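Local coordinates for cyclase (Uncultured organism, PDB 5IBZ), which probably acts as an arylformamidase-like hydrolase of the cyclase family and binds acetylphosphate in the crystal, at residues B[21-26]-B[31-36]. Residues are numbered along the deposited sequence; the frame is centred on the assembly and turned at random.
Sequences GKWGDD and AANYIT
Trp23, in the type I turn from Gly21 to Gly24, points the edge of its indole at the face of Tyr34 in the 3-10 segment before helix 37-44, a T-shaped pair with planes at 80°. Between the two rings the nearest atoms are Trp23 CZ2 and Tyr34 CZ, 3.5 Å apart. Packing is tight over one indole face too: Asn33 CB stands 3.6 Å from the centroid of the Trp23 five-membered ring, 14° off the normal, a CH-pi contact. Asn33 ND2 lies over the same face, 3.4 Å from Trp23 CG. Asp27 and Arg29 hydrogen-bond ND2 and OD1 of that amide, holding it in place. Lys22 CG covers the opposite face, 3.7 Å above the Trp23 ring plane. On the looser, solvent side the exposed Lys22 chain, bent at chi3, brings Lys22 NZ 3.1 Å from Tyr34 OH in a hydrogen bond; the same NZ is held more strongly by Asn19. Replacing Trp23 with an alanine would probably open a gap between the Lys22 chain and Asn33 and leave the Tyr34 face without its edge-on aromatic partner. The contact thus probably relies on dispersion and CH-pi packing around the indole, while hydrogen bonds orient the Asn33 amide and Lys22 ammonium.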
ATOM      1  N   GLY B  21      30.634  -8.519  21.019  1.00 13.28           N
ATOM      2  CA  GLY B  21      31.104  -9.696  21.708  1.00 13.00           C
ATOM      3  C   GLY B  21      30.622  -9.886  23.144  1.00 14.30           C
ATOM      4  O   GLY B  21      30.857 -10.952  23.719  1.00 14.07           O
ATOM      5  N   LYS B  22      29.976  -8.884  23.732  1.00 14.25           N
ATOM      6  CA  LYS B  22      29.529  -8.985  25.132  1.00 11.92           C
ATOM      7  C   LYS B  22      28.640 -10.198  25.345  1.00 14.99           C
ATOM      8  O   LYS B  22      28.684 -10.852  26.403  1.00 15.41           O
ATOM      9  CB  LYS B  22      28.768  -7.720  25.559  1.00 11.58           C
ATOM     10  CG  LYS B  22      28.215  -7.783  26.987  1.00 11.30           C
ATOM     11  CD  LYS B  22      27.741  -6.426  27.473  1.00 14.46           C
ATOM     12  CE  LYS B  22      28.886  -5.612  28.051  1.00 21.72           C
ATOM     13  NZ  LYS B  22      28.460  -4.220  28.450  1.00 28.20           N
ATOM     14  N   TRP B  23      27.809 -10.469  24.349  1.00 11.63           N
ATOM     15  CA  TRP B  23      26.870 -11.583  24.394  1.00 10.95           C
ATOM     16  C   TRP B  23      27.208 -12.620  23.333  1.00 11.28           C
ATOM     17  O   TRP B  23      26.342 -13.384  22.890  1.00 12.46           O
ATOM     18  CB  TRP B  23      25.440 -11.069  24.221  1.00 10.60           C
ATOM     19  CG  TRP B  23      25.069 -10.029  25.241  1.00 10.53           C
ATOM     20  CD1 TRP B  23      24.754 -10.239  26.550  1.00 11.76           C
ATOM     21  CD2 TRP B  23      24.955  -8.617  25.026  1.00 10.02           C
ATOM     22  NE1 TRP B  23      24.471  -9.054  27.170  1.00 11.38           N
ATOM     23  CE2 TRP B  23      24.580  -8.037  26.253  1.00  9.85           C
ATOM     24  CE3 TRP B  23      25.138  -7.782  23.909  1.00 10.13           C
ATOM     25  CZ2 TRP B  23      24.368  -6.669  26.397  1.00 10.64           C
ATOM     26  CZ3 TRP B  23      24.953  -6.430  24.068  1.00 10.08           C
ATOM     27  CH2 TRP B  23      24.565  -5.886  25.292  1.00 11.17           C
ATOM     28  N   GLY B  24      28.482 -12.653  22.942  1.00 12.17           N
ATOM     29  CA  GLY B  24      28.978 -13.604  21.967  1.00 13.97           C
ATOM     30  C   GLY B  24      29.103 -12.966  20.604  1.00 12.46           C
ATOM     31  O   GLY B  24      28.371 -12.046  20.288  1.00 13.47           O
ATOM     32  N   ASP B  25      30.014 -13.466  19.778  1.00 15.82           N
ATOM     33  CA  ASP B  25      30.221 -12.857  18.479  1.00 15.79           C
ATOM     34  C   ASP B  25      29.168 -13.279  17.441  1.00 14.40           C
ATOM     35  O   ASP B  25      29.170 -12.770  16.332  1.00 19.58           O
ATOM     36  CB  ASP B  25      31.640 -13.164  17.997  1.00 21.90           C
ATOM     37  CG  ASP B  25      32.702 -12.392  18.806  1.00 30.31           C
ATOM     38  OD1 ASP B  25      32.514 -11.176  19.034  1.00 33.63           O
ATOM     39  OD2 ASP B  25      33.701 -12.995  19.229  1.00 30.86           O
ATOM     40  N   ASP B  26      28.229 -14.147  17.830  1.00 14.22           N
ATOM     41  CA  ASP B  26      27.113 -14.468  16.927  0.50 16.16           C
ATOM     42  C   ASP B  26      25.785 -13.885  17.416  1.00 14.27           C
ATOM     43  O   ASP B  26      24.746 -14.062  16.773  1.00 16.17           O
ATOM     44  CB  ASP B  26      26.972 -15.988  16.729  0.50 20.21           C
ATOM     45  CG  ASP B  26      28.028 -16.559  15.795  0.50 29.35           C
ATOM     46  OD1 ASP B  26      28.492 -15.827  14.898  0.50 31.92           O
ATOM     47  OD2 ASP B  26      28.386 -17.746  15.950  0.50 39.40           O
ATOM     48  N   ALA B  31      21.438  -5.236  23.393  1.00  8.90           N
ATOM     49  CA  ALA B  31      21.110  -4.869  24.770  1.00  8.77           C
ATOM     50  C   ALA B  31      19.779  -5.440  25.235  1.00  8.33           C
ATOM     51  O   ALA B  31      19.465  -5.418  26.419  1.00  8.26           O
ATOM     52  CB  ALA B  31      21.129  -3.347  24.928  1.00  8.91           C
ATOM     53  N   ALA B  32      19.003  -5.999  24.319  1.00  8.10           N
ATOM     54  CA  ALA B  32      17.835  -6.763  24.748  1.00  7.78           C
ATOM     55  C   ALA B  32      18.232  -7.930  25.673  1.00  7.92           C
ATOM     56  O   ALA B  32      17.431  -8.390  26.501  1.00  8.96           O
ATOM     57  CB  ALA B  32      17.064  -7.262  23.531  1.00  8.13           C
ATOM     58  N   ASN B  33      19.474  -8.393  25.580  1.00  9.01           N
ATOM     59  CA  ASN B  33      19.932  -9.445  26.474  1.00  9.21           C
ATOM     60  C   ASN B  33      20.040  -9.031  27.948  1.00  9.66           C
ATOM     61  O   ASN B  33      20.170  -9.891  28.832  1.00  9.59           O
ATOM     62  CB  ASN B  33      21.275  -9.976  25.983  1.00  9.03           C
ATOM     63  CG  ASN B  33      21.159 -10.706  24.659  1.00 10.48           C
ATOM     64  OD1 ASN B  33      20.263 -11.533  24.455  1.00 11.86           O
ATOM     65  ND2 ASN B  33      22.048 -10.376  23.730  1.00  9.36           N
ATOM     66  N   TYR B  34      19.975  -7.729  28.223  1.00  8.44           N
ATOM     67  CA  TYR B  34      19.909  -7.242  29.591  1.00  8.51           C
ATOM     68  C   TYR B  34      18.536  -7.527  30.229  1.00  8.23           C
ATOM     69  O   TYR B  34      18.427  -7.504  31.449  1.00  8.46           O
ATOM     70  CB  TYR B  34      20.180  -5.749  29.669  1.00  9.68           C
ATOM     71  CG  TYR B  34      21.593  -5.283  29.407  1.00  9.05           C
ATOM     72  CD1 TYR B  34      22.686  -5.872  30.025  1.00  9.43           C
ATOM     73  CD2 TYR B  34      21.825  -4.194  28.573  1.00  9.16           C
ATOM     74  CE1 TYR B  34      23.952  -5.409  29.783  1.00  9.85           C
ATOM     75  CE2 TYR B  34      23.089  -3.720  28.332  1.00  9.93           C
ATOM     76  CZ  TYR B  34      24.151  -4.315  28.941  1.00 11.38           C
ATOM     77  OH  TYR B  34      25.419  -3.820  28.696  1.00 11.78           O
ATOM     78  N   ILE B  35      17.496  -7.769  29.423  1.00  8.79           N
ATOM     79  CA  ILE B  35      16.203  -8.112  29.987  1.00  8.57           C
ATOM     80  C   ILE B  35      16.156  -9.631  30.203  1.00 10.67           C
ATOM     81  O   ILE B  35      16.083 -10.424  29.264  1.00 13.23           O
ATOM     82  CB  ILE B  35      15.030  -7.655  29.105  1.00  9.65           C
ATOM     83  CG1 ILE B  35      15.153  -6.157  28.799  1.00  8.82           C
ATOM     84  CG2 ILE B  35      13.730  -8.000  29.804  1.00  9.74           C
ATOM     85  CD1 ILE B  35      14.056  -5.581  27.870  1.00  8.45           C
ATOM     86  N   THR B  36      16.184 -10.004  31.471  1.00  9.52           N
ATOM     87  CA  THR B  36      16.286 -11.391  31.894  1.00  9.73           C
ATOM     88  C   THR B  36      14.992 -11.790  32.571  1.00  8.96           C
ATOM     89  O   THR B  36      14.223 -10.925  32.995  1.00 10.30           O
ATOM     90  CB  THR B  36      17.425 -11.579  32.891  1.00  9.01           C
ATOM     91  OG1 THR B  36      17.128 -10.829  34.071  1.00 11.32           O
ATOM     92  CG2 THR B  36      18.756 -11.106  32.294  1.00 12.75           C
TER